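Local coordinates for sialidase B (Streptococcus pneumoniae serotype 4, PDB 4XJW), which cleaves terminal sialic acid residues from the oligosaccharides of glycoproteins and glycolipids as a family 33 glycoside hydrolase, at residues P190-Q202 and A240-P254. The protein carries 1 engineered substitution. Residues are numbered along the deposited sequence; the frame is centred on the assembly and turned at random.
Sequences PFQLIFQSGDSTQ and ATSYSDDNGKTWSEP
Across this contact the irregular chain 190-202 runs beside strand 240-244 and the turn and return arm that follow it, and the CA atoms come to 6.1 Å at both I194-W251 and S200-P254. Here the tryptophan of the first Asp-box repeat is packed against I194. I194 drops its CD1 methyl onto the six-membered ring of W251, 3.5 Å from CD1 to the ring centroid and 12° off the normal, a CH-pi contact. The opposite face of the indole is covered by CB of S244, so the ring is sandwiched. I194 CG2, anti to its own backbone N, goes instead to S242, reaching CB and OG. At the indole edge, NE2 of Q192 gives a hydrogen bond to K249 O (3.0 Å); the oxygen lies close to the plane of the amide, whereas the donor stands well above the carbonyl plane.

Farther along, F195 passes alongside P254, CD1 to CG 3.7 Å, and the outer end of its ring reaches the backbone of T241 and S242. S200 anchors the far end with two bonds: its N lies nearly on the line of the C-O bond of E253 OE2 (3.0 Å), although the hydrogen bond bends to 144° at the hydrogen, and OG donates to P254 O at 2.7 Å. The loop is shaped for this by D199, whose OD1 accepts T201 N, making an Asx turn, and also T201 OG1 on its syn lone pair, while OD2 accepts Q196 N.

Within 240-254, T250 N and OG1 bind the two carboxylate oxygens of D246 (2.9 Å from N to OD1), and W251 NE1 donates to G248 O. This S-x-D-x-G-x-T-W turn is the hallmark of the BNR/Asp-box repeat, here the first of four in the beta-propeller sialidase domain.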
loop_
_atom_site.group_PDB
_atom_site.type_symbol
_atom_site.label_atom_id
_atom_site.label_comp_id
_atom_site.label_asym_id
_atom_site.label_seq_id
_atom_site.Cartn_x
_atom_site.Cartn_y
_atom_site.Cartn_z
ATOM N N PRO A 190 12.403 -2.280 -13.183
ATOM C CA PRO A 190 12.088 -3.702 -13.009
ATOM C C PRO A 190 10.633 -3.934 -12.604
ATOM O O PRO A 190 10.213 -5.090 -12.458
ATOM C CB PRO A 190 13.002 -4.108 -11.855
ATOM C CG PRO A 190 13.086 -2.859 -11.017
ATOM C CD PRO A 190 13.091 -1.720 -12.005
ATOM N N PHE A 191 9.877 -2.852 -12.442
ATOM C CA PHE A 191 8.517 -2.910 -11.912
ATOM C C PHE A 191 7.592 -2.036 -12.766
ATOM O O PHE A 191 8.049 -1.225 -13.581
ATOM C CB PHE A 191 8.504 -2.346 -10.479
ATOM C CG PHE A 191 8.756 -0.852 -10.437
ATOM C CD1 PHE A 191 10.053 -0.356 -10.415
ATOM C CD2 PHE A 191 7.692 0.049 -10.446
ATOM C CE1 PHE A 191 10.291 1.018 -10.399
ATOM C CE2 PHE A 191 7.911 1.422 -10.449
ATOM C CZ PHE A 191 9.224 1.907 -10.415
ATOM N N GLN A 192 6.287 -2.178 -12.549
ATOM C CA GLN A 192 5.327 -1.231 -13.088
ATOM C C GLN A 192 4.338 -0.792 -12.021
ATOM O O GLN A 192 4.284 -1.361 -10.919
ATOM C CB GLN A 192 4.604 -1.825 -14.295
ATOM C CG GLN A 192 3.941 -3.146 -14.013
ATOM C CD GLN A 192 3.708 -3.965 -15.287
ATOM O OE1 GLN A 192 4.419 -4.943 -15.569
ATOM N NE2 GLN A 192 2.700 -3.578 -16.046
ATOM N N LEU A 193 3.580 0.255 -12.332
ATOM C CA LEU A 193 2.541 0.739 -11.436
ATOM C C LEU A 193 1.167 0.348 -11.968
ATOM O O LEU A 193 0.887 0.483 -13.166
ATOM C CB LEU A 193 2.639 2.261 -11.240
ATOM C CG LEU A 193 3.938 2.813 -10.643
ATOM C CD1 LEU A 193 3.875 4.332 -10.553
ATOM C CD2 LEU A 193 4.178 2.179 -9.284
ATOM N N ILE A 194 0.325 -0.158 -11.074
ATOM C CA ILE A 194 -1.078 -0.403 -11.363
ATOM C C ILE A 194 -1.915 0.786 -10.881
ATOM O O ILE A 194 -2.645 1.410 -11.661
ATOM C CB ILE A 194 -1.571 -1.709 -10.710
ATOM C CG1 ILE A 194 -0.735 -2.892 -11.204
ATOM C CG2 ILE A 194 -3.048 -1.945 -11.041
ATOM C CD1 ILE A 194 -1.088 -4.211 -10.577
ATOM N N PHE A 195 -1.818 1.086 -9.593
ATOM C CA PHE A 195 -2.438 2.260 -8.993
ATOM C C PHE A 195 -1.352 3.301 -8.788
ATOM O O PHE A 195 -0.224 2.959 -8.423
ATOM C CB PHE A 195 -3.054 1.868 -7.643
ATOM C CG PHE A 195 -4.021 0.723 -7.741
ATOM C CD1 PHE A 195 -5.337 0.942 -8.144
ATOM C CD2 PHE A 195 -3.615 -0.578 -7.454
ATOM C CE1 PHE A 195 -6.250 -0.113 -8.265
ATOM C CE2 PHE A 195 -4.522 -1.649 -7.557
ATOM C CZ PHE A 195 -5.836 -1.416 -7.946
ATOM N N GLN A 196 -1.656 4.567 -9.046
ATOM C CA GLN A 196 -0.617 5.580 -8.901
ATOM C C GLN A 196 -1.209 6.949 -8.645
ATOM O O GLN A 196 -2.349 7.202 -8.996
ATOM C CB GLN A 196 0.285 5.615 -10.140
ATOM C CG GLN A 196 -0.451 5.957 -11.428
ATOM C CD GLN A 196 0.209 5.335 -12.640
ATOM O OE1 GLN A 196 1.282 5.752 -13.057
ATOM N NE2 GLN A 196 -0.433 4.311 -13.208
ATOM N N SER A 197 -0.429 7.825 -8.017
ATOM C CA SER A 197 -0.876 9.192 -7.746
ATOM C C SER A 197 -1.357 9.914 -8.996
ATOM O O SER A 197 -0.680 9.917 -10.021
ATOM C CB SER A 197 0.258 9.994 -7.122
ATOM O OG SER A 197 0.659 9.430 -5.903
ATOM N N GLY A 198 -2.532 10.523 -8.912
ATOM C CA GLY A 198 -3.049 11.301 -10.026
ATOM C C GLY A 198 -3.923 10.503 -10.970
ATOM O O GLY A 198 -4.453 11.034 -11.959
ATOM N N ASP A 199 -4.075 9.213 -10.684
ATOM C CA ASP A 199 -5.013 8.400 -11.447
ATOM C C ASP A 199 -6.478 8.691 -11.101
ATOM O O ASP A 199 -6.784 9.623 -10.355
ATOM C CB ASP A 199 -4.671 6.897 -11.367
ATOM C CG ASP A 199 -4.953 6.262 -10.003
ATOM O OD1 ASP A 199 -5.613 6.883 -9.145
ATOM O OD2 ASP A 199 -4.529 5.090 -9.809
ATOM N N SER A 200 -7.375 7.882 -11.652
ATOM C CA SER A 200 -8.817 8.080 -11.481
ATOM C C SER A 200 -9.310 8.064 -10.031
ATOM O O SER A 200 -10.398 8.575 -9.746
ATOM C CB SER A 200 -9.566 7.000 -12.251
ATOM O OG SER A 200 -9.156 5.718 -11.815
ATOM N N THR A 201 -8.544 7.465 -9.121
ATOM C CA THR A 201 -8.963 7.409 -7.718
ATOM C C THR A 201 -8.799 8.752 -7.020
ATOM O O THR A 201 -9.521 9.049 -6.064
ATOM C CB THR A 201 -8.200 6.345 -6.887
ATOM O OG1 THR A 201 -6.829 6.734 -6.708
ATOM C CG2 THR A 201 -8.279 4.973 -7.539
ATOM N N GLN A 202 -7.856 9.550 -7.519
ATOM C CA GLN A 202 -7.439 10.804 -6.890
ATOM C C GLN A 202 -6.938 10.644 -5.457
ATOM O O GLN A 202 -6.821 11.621 -4.715
ATOM C CB GLN A 202 -8.533 11.869 -7.002
ATOM C CG GLN A 202 -8.750 12.324 -8.441
ATOM C CD GLN A 202 -7.562 13.090 -9.010
ATOM O OE1 GLN A 202 -6.802 12.573 -9.840
ATOM N NE2 GLN A 202 -7.412 14.337 -8.589
ATOM N N ALA A 240 -10.327 0.382 -4.345
ATOM C CA ALA A 240 -10.250 0.537 -5.800
ATOM C C ALA A 240 -9.802 -0.773 -6.430
ATOM O O ALA A 240 -9.172 -1.608 -5.772
ATOM C CB ALA A 240 -9.292 1.674 -6.181
ATOM N N THR A 241 -10.135 -0.948 -7.707
ATOM C CA THR A 241 -9.750 -2.156 -8.445
ATOM C C THR A 241 -9.245 -1.824 -9.842
ATOM O O THR A 241 -9.605 -0.792 -10.414
ATOM C CB THR A 241 -10.902 -3.206 -8.563
ATOM O OG1 THR A 241 -12.009 -2.646 -9.269
ATOM C CG2 THR A 241 -11.420 -3.646 -7.206
ATOM N N SER A 242 -8.419 -2.728 -10.364
ATOM C CA SER A 242 -7.913 -2.675 -11.736
ATOM C C SER A 242 -7.674 -4.111 -12.216
ATOM O O SER A 242 -7.422 -4.997 -11.410
ATOM C CB SER A 242 -6.612 -1.860 -11.771
ATOM O OG SER A 242 -5.988 -1.907 -13.053
ATOM N N TYR A 243 -7.782 -4.363 -13.514
ATOM C CA TYR A 243 -7.548 -5.721 -14.024
ATOM C C TYR A 243 -6.623 -5.694 -15.234
ATOM O O TYR A 243 -6.467 -4.660 -15.910
ATOM C CB TYR A 243 -8.879 -6.445 -14.385
ATOM C CG TYR A 243 -9.746 -5.630 -15.303
ATOM C CD1 TYR A 243 -9.536 -5.641 -16.672
ATOM C CD2 TYR A 243 -10.727 -4.788 -14.784
ATOM C CE1 TYR A 243 -10.318 -4.851 -17.516
ATOM C CE2 TYR A 243 -11.502 -4.001 -15.602
ATOM C CZ TYR A 243 -11.292 -4.031 -16.964
ATOM O OH TYR A 243 -12.072 -3.242 -17.781
ATOM N N SER A 244 -6.000 -6.836 -15.497
ATOM C CA SER A 244 -5.149 -6.997 -16.661
ATOM C C SER A 244 -5.643 -8.189 -17.468
ATOM O O SER A 244 -5.918 -9.257 -16.903
ATOM C CB SER A 244 -3.696 -7.223 -16.227
ATOM O OG SER A 244 -2.931 -7.610 -17.365
ATOM N N ASP A 245 -5.750 -8.015 -18.791
ATOM C CA ASP A 245 -6.148 -9.107 -19.676
ATOM C C ASP A 245 -4.984 -9.695 -20.453
ATOM O O ASP A 245 -5.182 -10.579 -21.304
ATOM C CB ASP A 245 -7.255 -8.651 -20.642
ATOM C CG ASP A 245 -8.574 -8.465 -19.944
ATOM O OD1 ASP A 245 -8.847 -9.258 -19.026
ATOM O OD2 ASP A 245 -9.315 -7.526 -20.287
ATOM N N ASP A 246 -3.780 -9.213 -20.187
ATOM C CA ASP A 246 -2.604 -9.660 -20.912
ATOM C C ASP A 246 -1.502 -10.112 -19.965
ATOM O O ASP A 246 -0.328 -9.775 -20.146
ATOM C CB ASP A 246 -2.101 -8.576 -21.891
ATOM C CG ASP A 246 -1.849 -7.242 -21.214
ATOM O OD1 ASP A 246 -1.879 -7.175 -19.964
ATOM O OD2 ASP A 246 -1.615 -6.253 -21.942
ATOM N N ASN A 247 -1.900 -10.888 -18.961
ATOM C CA ASN A 247 -0.958 -11.502 -18.029
ATOM C C ASN A 247 -0.101 -10.494 -17.267
ATOM O O ASN A 247 1.074 -10.741 -16.996
ATOM C CB ASN A 247 -0.097 -12.532 -18.759
ATOM C CG ASN A 247 -0.915 -13.695 -19.273
ATOM O OD1 ASN A 247 -1.927 -14.062 -18.683
ATOM N ND2 ASN A 247 -0.506 -14.255 -20.401
ATOM N N GLY A 248 -0.701 -9.346 -16.969
ATOM C CA GLY A 248 -0.065 -8.323 -16.154
ATOM C C GLY A 248 0.741 -7.288 -16.911
ATOM O O GLY A 248 1.339 -6.417 -16.289
ATOM N N LYS A 249 0.767 -7.360 -18.241
ATOM C CA LYS A 249 1.546 -6.391 -18.999
ATOM C C LYS A 249 0.940 -4.988 -18.945
ATOM O O LYS A 249 1.673 -3.995 -18.845
ATOM C CB LYS A 249 1.740 -6.851 -20.448
ATOM C CG LYS A 249 2.786 -7.954 -20.591
ATOM C CD LYS A 249 2.853 -8.499 -22.019
ATOM C CE LYS A 249 1.875 -9.650 -22.206
ATOM N NZ LYS A 249 1.452 -9.846 -23.617
ATOM N N THR A 250 -0.389 -4.909 -19.021
ATOM C CA THR A 250 -1.100 -3.633 -18.949
ATOM C C THR A 250 -2.311 -3.772 -18.046
ATOM O O THR A 250 -2.869 -4.862 -17.902
ATOM C CB THR A 250 -1.578 -3.099 -20.333
ATOM O OG1 THR A 250 -2.536 -4.007 -20.883
ATOM C CG2 THR A 250 -0.401 -2.908 -21.283
ATOM N N TRP A 251 -2.699 -2.653 -17.441
ATOM C CA TRP A 251 -3.746 -2.612 -16.430
ATOM C C TRP A 251 -4.780 -1.546 -16.757
ATOM O O TRP A 251 -4.452 -0.490 -17.299
ATOM C CB TRP A 251 -3.108 -2.361 -15.049
ATOM C CG TRP A 251 -2.241 -3.523 -14.627
ATOM C CD1 TRP A 251 -0.939 -3.761 -14.983
ATOM C CD2 TRP A 251 -2.657 -4.649 -13.843
ATOM N NE1 TRP A 251 -0.516 -4.959 -14.448
ATOM C CE2 TRP A 251 -1.553 -5.528 -13.748
ATOM C CE3 TRP A 251 -3.861 -5.003 -13.220
ATOM C CZ2 TRP A 251 -1.605 -6.728 -13.024
ATOM C CZ3 TRP A 251 -3.921 -6.204 -12.511
ATOM C CH2 TRP A 251 -2.797 -7.051 -12.422
ATOM N N SER A 252 -6.025 -1.820 -16.404
ATOM C CA SER A 252 -7.120 -0.890 -16.652
ATOM C C SER A 252 -7.087 0.323 -15.736
ATOM O O SER A 252 -6.551 0.261 -14.627
ATOM C CB SER A 252 -8.465 -1.599 -16.489
ATOM O OG SER A 252 -8.645 -2.017 -15.129
ATOM N N GLU A 253 -7.679 1.427 -16.182
ATOM C CA GLU A 253 -7.810 2.591 -15.304
ATOM C C GLU A 253 -8.664 2.157 -14.117
ATOM O O GLU A 253 -9.693 1.518 -14.289
ATOM C CB GLU A 253 -8.454 3.774 -16.030
ATOM C CG GLU A 253 -8.359 5.103 -15.255
ATOM C CD GLU A 253 -6.913 5.599 -15.055
ATOM O OE1 GLU A 253 -6.013 5.134 -15.790
ATOM O OE2 GLU A 253 -6.675 6.466 -14.173
ATOM N N PRO A 254 -8.217 2.460 -12.893
ATOM C CA PRO A 254 -8.950 1.978 -11.716
ATOM C C PRO A 254 -10.393 2.485 -11.610
ATOM O O PRO A 254 -10.734 3.570 -12.103
ATOM C CB PRO A 254 -8.142 2.552 -10.557
ATOM C CG PRO A 254 -6.748 2.685 -11.096
ATOM C CD PRO A 254 -6.965 3.139 -12.529
HETATM O O HOH W 1 -3.749 1.202 -14.364
#